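Local structure of DNA topoisomerase 2-associated protein PAT1 (Saccharomyces cerevisiae, 4OJJ) at residues N223-D228 / I294-K299; E275-P280 / T288-I293; L7-T12 / A38-D43; E15-L20 / P65-F70. The protein probably acts as a decapping activator and translational repressor in mRNA turnover. All blocks are in the same frame, centred on the assembly; numbering follows the deposited sequence.

Interaction 1. Residues N223-D228 / I294-K299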
loop_
_atom_site.group_PDB
_atom_site.type_symbol
_atom_site.label_atom_id
_atom_site.label_comp_id
_atom_site.label_asym_id
_atom_site.label_seq_id
_atom_site.Cartn_x
_atom_site.Cartn_y
_atom_site.Cartn_z
ATOM N N ASN A 223 -5.327 6.474 20.189
ATOM C CA ASN A 223 -4.752 6.538 21.535
ATOM C C ASN A 223 -3.221 6.392 21.679
ATOM O O ASN A 223 -2.750 5.834 22.674
ATOM C CB ASN A 223 -5.458 5.530 22.452
ATOM C CG ASN A 223 -5.292 5.866 23.923
ATOM O OD1 ASN A 223 -5.432 7.024 24.332
ATOM N ND2 ASN A 223 -4.961 4.859 24.723
ATOM N N ASP A 224 -2.440 6.894 20.721
ATOM C CA ASP A 224 -0.977 6.848 20.878
ATOM C C ASP A 224 -0.193 7.913 20.117
ATOM O O ASP A 224 -0.652 8.416 19.093
ATOM C CB ASP A 224 -0.427 5.458 20.535
ATOM C CG ASP A 224 -0.645 5.085 19.088
ATOM O OD1 ASP A 224 0.207 4.359 18.529
ATOM O OD2 ASP A 224 -1.669 5.514 18.512
ATOM N N LYS A 225 0.986 8.256 20.641
ATOM C CA LYS A 225 1.968 9.063 19.904
ATOM C C LYS A 225 2.700 8.168 18.893
ATOM O O LYS A 225 3.552 7.343 19.252
ATOM C CB LYS A 225 2.928 9.800 20.859
ATOM C CG LYS A 225 4.408 9.887 20.436
ATOM C CD LYS A 225 4.668 10.729 19.185
ATOM C CE LYS A 225 6.132 10.585 18.751
ATOM N NZ LYS A 225 6.314 10.521 17.264
ATOM N N PHE A 226 2.335 8.326 17.625
ATOM C CA PHE A 226 2.789 7.415 16.591
ATOM C C PHE A 226 2.513 7.928 15.196
ATOM O O PHE A 226 1.463 7.652 14.608
ATOM C CB PHE A 226 2.111 6.047 16.738
ATOM C CG PHE A 226 3.066 4.889 16.671
ATOM C CD1 PHE A 226 3.264 4.073 17.778
ATOM C CD2 PHE A 226 3.789 4.633 15.510
ATOM C CE1 PHE A 226 4.160 3.005 17.724
ATOM C CE2 PHE A 226 4.685 3.576 15.446
ATOM C CZ PHE A 226 4.873 2.758 16.553
ATOM N N MET A 227 3.457 8.680 14.657
ATOM C CA MET A 227 3.580 8.677 13.221
ATOM C C MET A 227 3.961 7.231 12.926
ATOM O O MET A 227 4.981 6.740 13.413
ATOM C CB MET A 227 4.675 9.641 12.738
ATOM C CG MET A 227 4.193 11.071 12.470
ATOM S SD MET A 227 3.847 11.969 14.003
ATOM C CE MET A 227 2.926 13.387 13.391
ATOM N N ASP A 228 3.109 6.525 12.201
ATOM C CA ASP A 228 3.553 5.305 11.523
ATOM C C ASP A 228 3.491 5.559 10.020
ATOM O O ASP A 228 2.470 5.296 9.378
ATOM C CB ASP A 228 2.709 4.091 11.918
ATOM C CG ASP A 228 2.956 2.873 11.021
ATOM O OD1 ASP A 228 4.052 2.730 10.421
ATOM O OD2 ASP A 228 2.032 2.047 10.922
ATOM N N ILE A 294 12.618 4.619 22.600
ATOM C CA ILE A 294 13.675 3.972 21.869
ATOM C C ILE A 294 13.166 3.337 20.571
ATOM O O ILE A 294 13.706 3.594 19.493
ATOM C CB ILE A 294 14.383 2.921 22.748
ATOM C CG1 ILE A 294 15.160 3.631 23.867
ATOM C CG2 ILE A 294 15.282 2.027 21.874
ATOM C CD1 ILE A 294 15.867 2.712 24.849
ATOM N N TYR A 295 12.118 2.526 20.702
ATOM C CA TYR A 295 11.428 1.888 19.585
ATOM C C TYR A 295 10.940 2.890 18.538
ATOM O O TYR A 295 11.129 2.690 17.345
ATOM C CB TYR A 295 10.229 1.092 20.116
ATOM C CG TYR A 295 9.351 0.512 19.042
ATOM C CD1 TYR A 295 9.589 -0.765 18.546
ATOM C CD2 TYR A 295 8.280 1.236 18.516
ATOM C CE1 TYR A 295 8.784 -1.315 17.573
ATOM C CE2 TYR A 295 7.472 0.694 17.522
ATOM C CZ TYR A 295 7.729 -0.587 17.057
ATOM O OH TYR A 295 6.931 -1.150 16.072
ATOM N N ASN A 296 10.266 3.939 18.984
ATOM C CA ASN A 296 9.820 4.980 18.083
ATOM C C ASN A 296 10.998 5.648 17.369
ATOM O O ASN A 296 10.915 5.959 16.181
ATOM C CB ASN A 296 8.993 6.033 18.830
ATOM C CG ASN A 296 7.669 5.483 19.334
ATOM O OD1 ASN A 296 7.293 4.365 19.006
ATOM N ND2 ASN A 296 6.947 6.280 20.118
ATOM N N LYS A 297 12.087 5.867 18.101
ATOM C CA LYS A 297 13.281 6.443 17.520
ATOM C C LYS A 297 13.802 5.498 16.441
ATOM O O LYS A 297 14.109 5.917 15.345
ATOM C CB LYS A 297 14.373 6.683 18.568
ATOM C CG LYS A 297 15.640 7.293 17.945
ATOM C CD LYS A 297 16.854 7.071 18.804
ATOM C CE LYS A 297 17.160 5.607 18.974
ATOM N NZ LYS A 297 18.280 5.356 19.912
ATOM N N GLU A 298 13.884 4.219 16.767
ATOM C CA GLU A 298 14.424 3.240 15.839
ATOM C C GLU A 298 13.535 3.063 14.608
ATOM O O GLU A 298 14.013 2.837 13.518
ATOM C CB GLU A 298 14.669 1.932 16.564
ATOM C CG GLU A 298 15.924 1.986 17.393
ATOM C CD GLU A 298 16.070 0.821 18.336
ATOM O OE1 GLU A 298 15.153 -0.024 18.384
ATOM O OE2 GLU A 298 17.110 0.747 19.032
ATOM N N LYS A 299 12.240 3.229 14.774
ATOM C CA LYS A 299 11.345 3.050 13.652
ATOM C C LYS A 299 11.537 4.198 12.682
ATOM O O LYS A 299 11.524 3.994 11.473
ATOM C CB LYS A 299 9.892 2.981 14.123
ATOM C CG LYS A 299 8.921 2.620 13.031
ATOM C CD LYS A 299 7.486 2.849 13.452
ATOM C CE LYS A 299 6.577 2.701 12.252
ATOM N NZ LYS A 299 7.050 1.561 11.405
#

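Interaction 2. Residues E275-P280 / T288-I293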
loop_
_atom_site.group_PDB
_atom_site.type_symbol
_atom_site.label_atom_id
_atom_site.label_comp_id
_atom_site.label_asym_id
_atom_site.label_seq_id
_atom_site.Cartn_x
_atom_site.Cartn_y
_atom_site.Cartn_z
ATOM N N GLU A 275 17.929 11.511 28.434
ATOM C CA GLU A 275 17.615 12.049 29.742
ATOM C C GLU A 275 16.885 11.037 30.631
ATOM O O GLU A 275 17.034 11.053 31.854
ATOM C CB GLU A 275 16.921 13.409 29.655
ATOM C CG GLU A 275 15.621 13.423 28.958
ATOM C CD GLU A 275 15.392 14.742 28.245
ATOM O OE1 GLU A 275 14.223 15.090 27.972
ATOM O OE2 GLU A 275 16.385 15.417 27.930
ATOM N N LEU A 276 16.145 10.121 30.017
ATOM C CA LEU A 276 15.590 9.016 30.773
ATOM C C LEU A 276 16.681 8.009 31.170
ATOM O O LEU A 276 16.640 7.441 32.276
ATOM C CB LEU A 276 14.445 8.356 30.003
ATOM C CG LEU A 276 13.013 8.729 30.404
ATOM C CD1 LEU A 276 12.872 10.199 30.796
ATOM C CD2 LEU A 276 12.085 8.412 29.272
ATOM N N SER A 277 17.686 7.823 30.302
ATOM C CA SER A 277 18.707 6.789 30.534
ATOM C C SER A 277 19.669 7.078 31.676
ATOM O O SER A 277 20.236 6.144 32.256
ATOM C CB SER A 277 19.503 6.499 29.256
ATOM O OG SER A 277 18.598 6.076 28.268
ATOM N N VAL A 278 19.875 8.360 31.975
ATOM C CA VAL A 278 20.755 8.755 33.071
ATOM C C VAL A 278 20.083 8.672 34.443
ATOM O O VAL A 278 20.753 8.851 35.468
ATOM C CB VAL A 278 21.346 10.193 32.883
ATOM C CG1 VAL A 278 22.319 10.230 31.708
ATOM C CG2 VAL A 278 20.250 11.214 32.702
ATOM N N LEU A 279 18.774 8.419 34.477
ATOM C CA LEU A 279 18.055 8.372 35.768
ATOM C C LEU A 279 18.306 7.076 36.542
ATOM O O LEU A 279 18.133 5.976 36.008
ATOM C CB LEU A 279 16.555 8.573 35.584
ATOM C CG LEU A 279 16.137 9.903 34.955
ATOM C CD1 LEU A 279 14.622 9.987 34.859
ATOM C CD2 LEU A 279 16.716 11.088 35.743
ATOM N N PRO A 280 18.695 7.200 37.817
ATOM C CA PRO A 280 19.057 6.017 38.605
ATOM C C PRO A 280 17.823 5.229 39.056
ATOM O O PRO A 280 16.782 5.827 39.301
ATOM C CB PRO A 280 19.778 6.626 39.806
ATOM C CG PRO A 280 19.098 7.941 40.003
ATOM C CD PRO A 280 18.739 8.435 38.619
ATOM N N THR A 288 9.214 1.289 30.760
ATOM C CA THR A 288 8.423 1.048 29.545
ATOM C C THR A 288 8.215 2.332 28.761
ATOM O O THR A 288 8.006 2.308 27.542
ATOM C CB THR A 288 7.069 0.244 29.712
ATOM O OG1 THR A 288 5.941 1.083 29.439
ATOM C CG2 THR A 288 6.934 -0.442 31.043
ATOM N N GLU A 289 8.291 3.454 29.456
ATOM C CA GLU A 289 8.278 4.723 28.768
ATOM C C GLU A 289 9.549 4.829 27.924
ATOM O O GLU A 289 9.484 5.193 26.751
ATOM C CB GLU A 289 8.208 5.870 29.770
ATOM C CG GLU A 289 7.959 7.231 29.155
ATOM C CD GLU A 289 7.771 8.309 30.221
ATOM O OE1 GLU A 289 7.048 8.046 31.213
ATOM O OE2 GLU A 289 8.349 9.409 30.072
ATOM N N LEU A 290 10.693 4.507 28.534
ATOM C CA LEU A 290 11.984 4.545 27.866
ATOM C C LEU A 290 12.015 3.588 26.667
ATOM O O LEU A 290 12.424 3.998 25.583
ATOM C CB LEU A 290 13.117 4.226 28.842
ATOM C CG LEU A 290 14.561 4.246 28.306
ATOM C CD1 LEU A 290 14.889 5.521 27.491
ATOM C CD2 LEU A 290 15.539 4.099 29.444
ATOM N N LYS A 291 11.564 2.338 26.847
ATOM C CA LYS A 291 11.566 1.366 25.740
ATOM C C LYS A 291 10.710 1.848 24.578
ATOM O O LYS A 291 11.087 1.669 23.420
ATOM C CB LYS A 291 11.161 -0.053 26.175
ATOM C CG LYS A 291 12.256 -0.757 26.986
ATOM C CD LYS A 291 12.138 -2.272 26.953
ATOM C CE LYS A 291 12.929 -2.867 25.769
ATOM N NZ LYS A 291 12.543 -4.275 25.410
ATOM N N SER A 292 9.603 2.515 24.890
ATOM C CA SER A 292 8.739 3.060 23.853
ATOM C C SER A 292 9.348 4.220 23.039
ATOM O O SER A 292 9.112 4.345 21.840
ATOM C CB SER A 292 7.417 3.501 24.451
ATOM O OG SER A 292 6.647 4.163 23.461
ATOM N N ILE A 293 10.109 5.078 23.699
ATOM C CA ILE A 293 10.793 6.166 23.020
ATOM C C ILE A 293 11.888 5.608 22.095
ATOM O O ILE A 293 12.048 6.055 20.961
ATOM C CB ILE A 293 11.412 7.114 24.047
ATOM C CG1 ILE A 293 10.335 8.066 24.605
ATOM C CG2 ILE A 293 12.603 7.870 23.454
ATOM C CD1 ILE A 293 10.679 8.605 25.967
#

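Interaction 3. Residues L7-T12 / A38-D43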
loop_
_atom_site.group_PDB
_atom_site.type_symbol
_atom_site.label_atom_id
_atom_site.label_comp_id
_atom_site.label_asym_id
_atom_site.label_seq_id
_atom_site.Cartn_x
_atom_site.Cartn_y
_atom_site.Cartn_z
ATOM N N LEU A 7 -26.682 -6.702 -0.089
ATOM C CA LEU A 7 -26.730 -7.718 0.968
ATOM C C LEU A 7 -27.236 -9.084 0.448
ATOM O O LEU A 7 -26.762 -10.145 0.879
ATOM C CB LEU A 7 -27.596 -7.246 2.135
ATOM C CG LEU A 7 -27.096 -6.132 3.077
ATOM C CD1 LEU A 7 -25.715 -6.439 3.660
ATOM C CD2 LEU A 7 -27.102 -4.759 2.411
ATOM N N GLU A 8 -28.195 -9.063 -0.475
ATOM C CA GLU A 8 -28.656 -10.303 -1.079
ATOM C C GLU A 8 -27.511 -10.935 -1.855
ATOM O O GLU A 8 -27.274 -12.130 -1.732
ATOM C CB GLU A 8 -29.866 -10.078 -2.001
ATOM C CG GLU A 8 -30.382 -11.352 -2.675
ATOM C CD GLU A 8 -31.744 -11.165 -3.348
ATOM O OE1 GLU A 8 -32.705 -10.812 -2.646
ATOM O OE2 GLU A 8 -31.857 -11.370 -4.574
ATOM N N LEU A 9 -26.792 -10.118 -2.624
ATOM C CA LEU A 9 -25.649 -10.584 -3.398
ATOM C C LEU A 9 -24.619 -11.209 -2.464
ATOM O O LEU A 9 -24.082 -12.278 -2.766
ATOM C CB LEU A 9 -25.051 -9.439 -4.234
ATOM C CG LEU A 9 -23.689 -9.563 -4.950
ATOM C CD1 LEU A 9 -23.700 -8.850 -6.303
ATOM C CD2 LEU A 9 -22.526 -9.053 -4.097
ATOM N N ILE A 10 -24.378 -10.566 -1.319
ATOM C CA ILE A 10 -23.409 -11.081 -0.356
ATOM C C ILE A 10 -23.830 -12.441 0.215
ATOM O O ILE A 10 -22.993 -13.327 0.414
ATOM C CB ILE A 10 -23.113 -10.080 0.773
ATOM C CG1 ILE A 10 -22.334 -8.883 0.231
ATOM C CG2 ILE A 10 -22.279 -10.733 1.843
ATOM C CD1 ILE A 10 -22.217 -7.701 1.227
ATOM N N GLU A 11 -25.125 -12.611 0.462
ATOM C CA GLU A 11 -25.638 -13.903 0.904
ATOM C C GLU A 11 -25.562 -14.994 -0.166
ATOM O O GLU A 11 -25.225 -16.140 0.145
ATOM C CB GLU A 11 -27.056 -13.782 1.458
ATOM C CG GLU A 11 -27.085 -13.353 2.911
ATOM C CD GLU A 11 -26.048 -14.096 3.744
ATOM O OE1 GLU A 11 -24.980 -13.499 4.039
ATOM O OE2 GLU A 11 -26.298 -15.280 4.084
ATOM N N THR A 12 -25.853 -14.663 -1.424
ATOM C CA THR A 12 -25.750 -15.712 -2.427
ATOM C C THR A 12 -24.286 -16.067 -2.695
ATOM O O THR A 12 -23.970 -17.243 -2.855
ATOM C CB THR A 12 -26.600 -15.506 -3.738
ATOM O OG1 THR A 12 -25.770 -15.657 -4.897
ATOM C CG2 THR A 12 -27.283 -14.183 -3.786
ATOM N N ALA A 38 -22.391 -14.918 -9.417
ATOM C CA ALA A 38 -22.945 -14.239 -8.240
ATOM C C ALA A 38 -22.242 -12.940 -7.776
ATOM O O ALA A 38 -22.784 -12.208 -6.953
ATOM C CB ALA A 38 -23.018 -15.210 -7.089
ATOM N N LEU A 39 -21.046 -12.654 -8.276
ATOM C CA LEU A 39 -20.343 -11.433 -7.896
ATOM C C LEU A 39 -20.757 -10.241 -8.765
ATOM O O LEU A 39 -20.578 -9.064 -8.368
ATOM C CB LEU A 39 -18.826 -11.640 -7.961
ATOM C CG LEU A 39 -18.270 -12.601 -6.916
ATOM C CD1 LEU A 39 -16.929 -13.139 -7.367
ATOM C CD2 LEU A 39 -18.176 -11.950 -5.527
ATOM N N HIS A 40 -21.317 -10.567 -9.934
ATOM C CA HIS A 40 -21.725 -9.603 -10.960
ATOM C C HIS A 40 -20.581 -8.707 -11.454
ATOM O O HIS A 40 -20.732 -7.492 -11.564
ATOM C CB HIS A 40 -22.915 -8.754 -10.496
ATOM C CG HIS A 40 -24.205 -9.507 -10.403
ATOM N ND1 HIS A 40 -24.585 -10.200 -9.273
ATOM C CD2 HIS A 40 -25.212 -9.668 -11.296
ATOM C CE1 HIS A 40 -25.764 -10.763 -9.474
ATOM N NE2 HIS A 40 -26.164 -10.458 -10.695
ATOM N N ILE A 41 -19.450 -9.318 -11.779
ATOM C CA ILE A 41 -18.258 -8.586 -12.199
ATOM C C ILE A 41 -18.372 -7.900 -13.575
ATOM O O ILE A 41 -17.788 -6.834 -13.802
ATOM C CB ILE A 41 -17.033 -9.515 -12.164
ATOM C CG1 ILE A 41 -16.806 -10.004 -10.737
ATOM C CG2 ILE A 41 -15.789 -8.795 -12.641
ATOM C CD1 ILE A 41 -16.301 -11.413 -10.661
ATOM N N ASP A 42 -19.132 -8.503 -14.483
ATOM C CA ASP A 42 -19.335 -7.942 -15.817
ATOM C C ASP A 42 -20.601 -7.096 -15.906
ATOM O O ASP A 42 -20.862 -6.464 -16.927
ATOM C CB ASP A 42 -19.429 -9.068 -16.839
ATOM C CG ASP A 42 -18.223 -9.963 -16.812
ATOM O OD1 ASP A 42 -18.383 -11.202 -16.926
ATOM O OD2 ASP A 42 -17.113 -9.410 -16.664
ATOM N N ASP A 43 -21.386 -7.100 -14.837
ATOM C CA ASP A 43 -22.691 -6.460 -14.820
ATOM C C ASP A 43 -22.567 -4.949 -14.912
ATOM O O ASP A 43 -22.019 -4.315 -14.010
ATOM C CB ASP A 43 -23.404 -6.844 -13.522
ATOM C CG ASP A 43 -24.872 -6.479 -13.521
ATOM O OD1 ASP A 43 -25.262 -5.530 -14.224
ATOM O OD2 ASP A 43 -25.639 -7.148 -12.799
#

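Interaction 4. Residues E15-L20 / P65-F70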
loop_
_atom_site.group_PDB
_atom_site.type_symbol
_atom_site.label_atom_id
_atom_site.label_comp_id
_atom_site.label_asym_id
_atom_site.label_seq_id
_atom_site.Cartn_x
_atom_site.Cartn_y
_atom_site.Cartn_z
ATOM N N GLU A 15 -23.247 -18.425 0.037
ATOM C CA GLU A 15 -23.789 -19.768 -0.136
ATOM C C GLU A 15 -22.986 -20.477 -1.197
ATOM O O GLU A 15 -22.645 -21.645 -1.066
ATOM C CB GLU A 15 -25.272 -19.715 -0.529
ATOM C CG GLU A 15 -26.198 -19.407 0.640
ATOM C CD GLU A 15 -27.539 -18.855 0.197
ATOM O OE1 GLU A 15 -27.892 -19.029 -0.995
ATOM O OE2 GLU A 15 -28.237 -18.241 1.043
ATOM N N GLU A 16 -22.673 -19.747 -2.252
ATOM C CA GLU A 16 -21.897 -20.305 -3.339
ATOM C C GLU A 16 -20.496 -20.726 -2.821
ATOM O O GLU A 16 -19.929 -21.726 -3.260
ATOM C CB GLU A 16 -21.838 -19.284 -4.473
ATOM C CG GLU A 16 -22.053 -19.851 -5.869
ATOM C CD GLU A 16 -23.290 -20.732 -5.992
ATOM O OE1 GLU A 16 -24.405 -20.214 -6.250
ATOM O OE2 GLU A 16 -23.128 -21.952 -5.843
ATOM N N ILE A 17 -19.975 -19.976 -1.849
ATOM C CA ILE A 17 -18.721 -20.333 -1.188
ATOM C C ILE A 17 -18.853 -21.661 -0.426
ATOM O O ILE A 17 -18.037 -22.560 -0.619
ATOM C CB ILE A 17 -18.181 -19.187 -0.268
ATOM C CG1 ILE A 17 -17.577 -18.052 -1.107
ATOM C CG2 ILE A 17 -17.114 -19.697 0.683
ATOM C CD1 ILE A 17 -17.745 -16.694 -0.471
ATOM N N LEU A 18 -19.871 -21.792 0.428
ATOM C CA LEU A 18 -20.048 -23.025 1.211
ATOM C C LEU A 18 -20.149 -24.253 0.299
ATOM O O LEU A 18 -19.633 -25.338 0.620
ATOM C CB LEU A 18 -21.294 -22.955 2.087
ATOM C CG LEU A 18 -21.433 -21.792 3.067
ATOM C CD1 LEU A 18 -22.877 -21.688 3.526
ATOM C CD2 LEU A 18 -20.498 -21.966 4.248
ATOM N N ASP A 19 -20.818 -24.072 -0.836
ATOM C CA ASP A 19 -20.963 -25.140 -1.802
ATOM C C ASP A 19 -19.567 -25.589 -2.244
ATOM O O ASP A 19 -19.212 -26.769 -2.113
ATOM C CB ASP A 19 -21.800 -24.672 -2.999
ATOM C CG ASP A 19 -22.103 -25.795 -3.968
ATOM O OD1 ASP A 19 -21.807 -25.652 -5.185
ATOM O OD2 ASP A 19 -22.636 -26.830 -3.508
ATOM N N LEU A 20 -18.779 -24.622 -2.727
ATOM C CA LEU A 20 -17.405 -24.841 -3.173
ATOM C C LEU A 20 -16.595 -25.585 -2.127
ATOM O O LEU A 20 -15.855 -26.516 -2.441
ATOM C CB LEU A 20 -16.736 -23.506 -3.530
ATOM C CG LEU A 20 -17.144 -22.976 -4.915
ATOM C CD1 LEU A 20 -17.018 -21.472 -5.030
ATOM C CD2 LEU A 20 -16.368 -23.664 -6.058
ATOM N N PRO A 65 -11.120 -13.473 1.063
ATOM C CA PRO A 65 -10.141 -14.562 1.035
ATOM C C PRO A 65 -10.748 -15.934 0.680
ATOM O O PRO A 65 -10.073 -16.772 0.106
ATOM C CB PRO A 65 -9.614 -14.603 2.478
ATOM C CG PRO A 65 -9.921 -13.271 3.032
ATOM C CD PRO A 65 -11.174 -12.809 2.377
ATOM N N ARG A 66 -12.002 -16.177 1.037
ATOM C CA ARG A 66 -12.591 -17.468 0.732
ATOM C C ARG A 66 -13.066 -17.504 -0.713
ATOM O O ARG A 66 -13.059 -18.552 -1.358
ATOM C CB ARG A 66 -13.697 -17.808 1.726
ATOM C CG ARG A 66 -13.166 -17.956 3.132
ATOM C CD ARG A 66 -13.915 -18.991 3.900
ATOM N NE ARG A 66 -14.968 -18.413 4.708
ATOM C CZ ARG A 66 -16.079 -19.058 5.038
ATOM N NH1 ARG A 66 -16.285 -20.295 4.610
ATOM N NH2 ARG A 66 -16.984 -18.459 5.787
ATOM N N ILE A 67 -13.467 -16.348 -1.225
ATOM C CA ILE A 67 -13.764 -16.243 -2.642
ATOM C C ILE A 67 -12.492 -16.573 -3.391
ATOM O O ILE A 67 -12.488 -17.413 -4.291
ATOM C CB ILE A 67 -14.202 -14.827 -3.018
ATOM C CG1 ILE A 67 -15.584 -14.529 -2.441
ATOM C CG2 ILE A 67 -14.143 -14.633 -4.529
ATOM C CD1 ILE A 67 -15.908 -13.047 -2.345
ATOM N N PHE A 68 -11.395 -15.929 -3.000
ATOM C CA PHE A 68 -10.141 -16.058 -3.749
ATOM C C PHE A 68 -9.561 -17.456 -3.697
ATOM O O PHE A 68 -8.788 -17.829 -4.569
ATOM C CB PHE A 68 -9.101 -15.022 -3.298
ATOM C CG PHE A 68 -9.104 -13.774 -4.131
ATOM C CD1 PHE A 68 -8.038 -13.474 -4.950
ATOM C CD2 PHE A 68 -10.195 -12.912 -4.113
ATOM C CE1 PHE A 68 -8.040 -12.311 -5.728
ATOM C CE2 PHE A 68 -10.211 -11.758 -4.901
ATOM C CZ PHE A 68 -9.130 -11.456 -5.700
ATOM N N ASN A 69 -9.945 -18.234 -2.691
ATOM C CA ASN A 69 -9.466 -19.605 -2.603
ATOM C C ASN A 69 -9.916 -20.490 -3.770
ATOM O O ASN A 69 -9.319 -21.539 -4.027
ATOM C CB ASN A 69 -9.869 -20.253 -1.271
ATOM C CG ASN A 69 -8.948 -19.865 -0.128
ATOM O OD1 ASN A 69 -7.827 -19.372 -0.347
ATOM N ND2 ASN A 69 -9.412 -20.093 1.110
ATOM N N PHE A 70 -10.949 -20.055 -4.483
ATOM C CA PHE A 70 -11.563 -20.892 -5.505
ATOM C C PHE A 70 -11.413 -20.305 -6.878
ATOM O O PHE A 70 -11.932 -20.842 -7.833
ATOM C CB PHE A 70 -13.053 -21.127 -5.191
ATOM C CG PHE A 70 -13.281 -21.811 -3.873
ATOM C CD1 PHE A 70 -12.956 -23.143 -3.714
ATOM C CD2 PHE A 70 -13.766 -21.113 -2.788
ATOM C CE1 PHE A 70 -13.131 -23.773 -2.501
ATOM C CE2 PHE A 70 -13.934 -21.734 -1.572
ATOM C CZ PHE A 70 -13.612 -23.076 -1.435
#

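Interaction 1. Residues N223-D228 / I294-K299
Phe226 makes the apolar part of this contact, presenting the far end of its ring to three side chains of helix 284-310. Its CZ comes within 3.5 Å of Tyr295 CE2, each atom lying close to the plane of the other ring, so the two aromatics meet edge against edge and do not stack. At the neighbouring edge, Phe226 CE2 is 3.5 Å from Lys299 CD, the aliphatic chain of the lysine running at about a right angle to the phenylalanine. The polar neighbour of the ring is Asn296, whose OD1 lies 3.6 Å from Phe226 CE1 with the amide and ring planes 69° apart. Asn296 ND2 faces Lys225 O at 3.7 Å, too long for a hydrogen bond. The charged part is a salt bridge of 3.4 Å between Asp228 OD1 and Lys299 NZ. With CG of Lys299 anti to the backbone N (chi1 -173°), its extended chain runs past the ring and brings CE to 3.1 Å from Asp228 OD1; the bend at chi4 (40°) then places NZ slightly farther from that oxygen. Asp303 is a second, weak ionic partner of Lys299 NZ. A serine in place of Phe226 would probably leave Tyr295 and the methylenes of Lys299 without their apolar partner and open a gap between loop and helix. Asn296 also touches Leu269 on helix 256-277, while Lys225 and Met227 rest on Met219 of helix 212-221. The arrangement is a surface loop between helices 212-221 and 230-241 leaning on the flank of a long helix, within a largely helical fold whose family belongs to the TPR clan.

Interaction 2. Residues E275-P280 / T288-I293
Ser277 OG is hydrogen-bonded to Glu273 O, one turn back in its own helix, and meets Leu290 across the contact. It lies 3.8 Å from both methyls of that residue, Leu290 CD1 and CD2, so the hydroxyl serves its own backbone while the same oxygen touches the leucine methyls. The setting is an antiparallel helical hairpin: helix 256-277 leads through a short connection into helix 284-310, which runs back alongside it. Arg282, in the connection, closes the turn by bonding Leu276 O through NE and Ser277 O through NH2.

Between the helices the packing is apolar and centres on buried Leu276, which points toward the returning helix. Its CB touches Leu290 CD1 at 3.8 Å. Leu290 reaches across because its CG stands anti to the backbone N (chi1 -179°), swinging the methyl pair out toward Leu276 and Ser277. Leu286, a turn earlier on the same helix, also touches Leu276, and Glu273 covers parts of Leu290 and Ile293. Toward the solvent side, exposed Glu289 stretches its extended chain across the leucine at about a right angle, bringing OE2 to 3.9 Å from Leu276 CD2. The same leucine methyl meets Ile293 from another direction: Leu276 CD2 and Ile293 CD1 are 3.6 Å apart, the two side chains crossing nearly perpendicularly.

Interaction 3. Residues L7-T12 / A38-D43
Helix 5-25 passes the tail of helix 33-39 with Thr12 CA and Ala38 CA 6.6 Å apart, just before the chain leaves helical geometry at His40, whose phi of 58° is positive. The small side chain of Ala38 is consistent with this close approach: its CB lies 3.5 Å from Thr12 OG1, a van der Waals touch. One turn earlier Leu9 reaches toward the same helix end, its CG anti to the backbone N (chi1 169°). Leu9 CG sits 3.4 Å from Ala38 O, and its CD1 continues to 3.7 Å from Leu39 O. The leucine thus lies against carbonyl oxygens at the weakly bonded C-terminal end of helix 33-39, an end marked by a residue of left-handed backbone conformation, His40. The imidazole runs past Leu9 in the opposite direction, and Leu9 CD1 meets His40 ND1 at 3.4 Å, approaching the ring obliquely. Beyond the turn, His40 O accepts a hydrogen bond from Asn49 ND2. Both Leu9 and His40 also touch Pro50, at the start of helix 50-54, and Leu9 extends to Met54 on that helix. Leu39 points away from helix segment 7-12, packing instead on Val13 farther along helix 5-25 and on Ile67 of helix 58-68.

Interaction 4. Residues E15-L20 / P65-F70
Phe70, its CG anti to the carbonyl carbon (chi1 -60°), lays its ring against Leu20. CB of Phe70 lies 4.0 Å from Leu20 CD1. Phe70 CG touches the same methyl and Leu20 CB, while CD1 of the ring reaches Leu20 CD2. Ring atom CD2 lies near Leu20 CB and CD1; CE2 meets Leu20 CB and, more loosely, Ile17 CG2 at 4.4 Å. At the far end, Phe70 CE1 and CZ both lie 3.8 Å from Leu20 CB. That methylene stands 3.6 Å from the ring centroid of Phe70, 3° off the normal, a CH-pi contact over one face; Asn69 CB lies over the opposite face, toward the rim. With an alanine in place of Phe70, Leu20 CB is likely to lose its aromatic partner and a gap to open beside Met35 and Leu24, which also touch this side chain. One turn back, Ile17 CD1 packs on Ile67 CG1 at 3.6 Å, while Ile17 CG2 lies 4.0 Å from Arg66 CB. The bent arginine carries NH1 onward to a salt bridge with Glu21. This buried seam joins helix 5-25 to the end of helix 58-68; Met35 of helix 33-39 touches Ile17, Leu20 and Phe70, and Pro65 and Phe68 rest on helix 106-130.

In the fold
The contacts form two pairs far apart along the helical array. Interactions 3 and 4 lie near the N-terminus on helix 5-25, their centres 13 Å apart, and join where Leu39 CD2 packs on Ile67 CD1 at 4.1 Å; their segments alternate along the chain, tying three helices into one bundle. Interactions 1 and 2 share helix 284-310 with centres 14 Å apart: 288-293 runs straight into 294-299, so interaction 2 packs the two arms of the hairpin together near its turn and interaction 1 meets a loop farther along the same helix. Interactions 2 and 3 lie on opposite sides of the chain's centre, their centres about 55 Å apart.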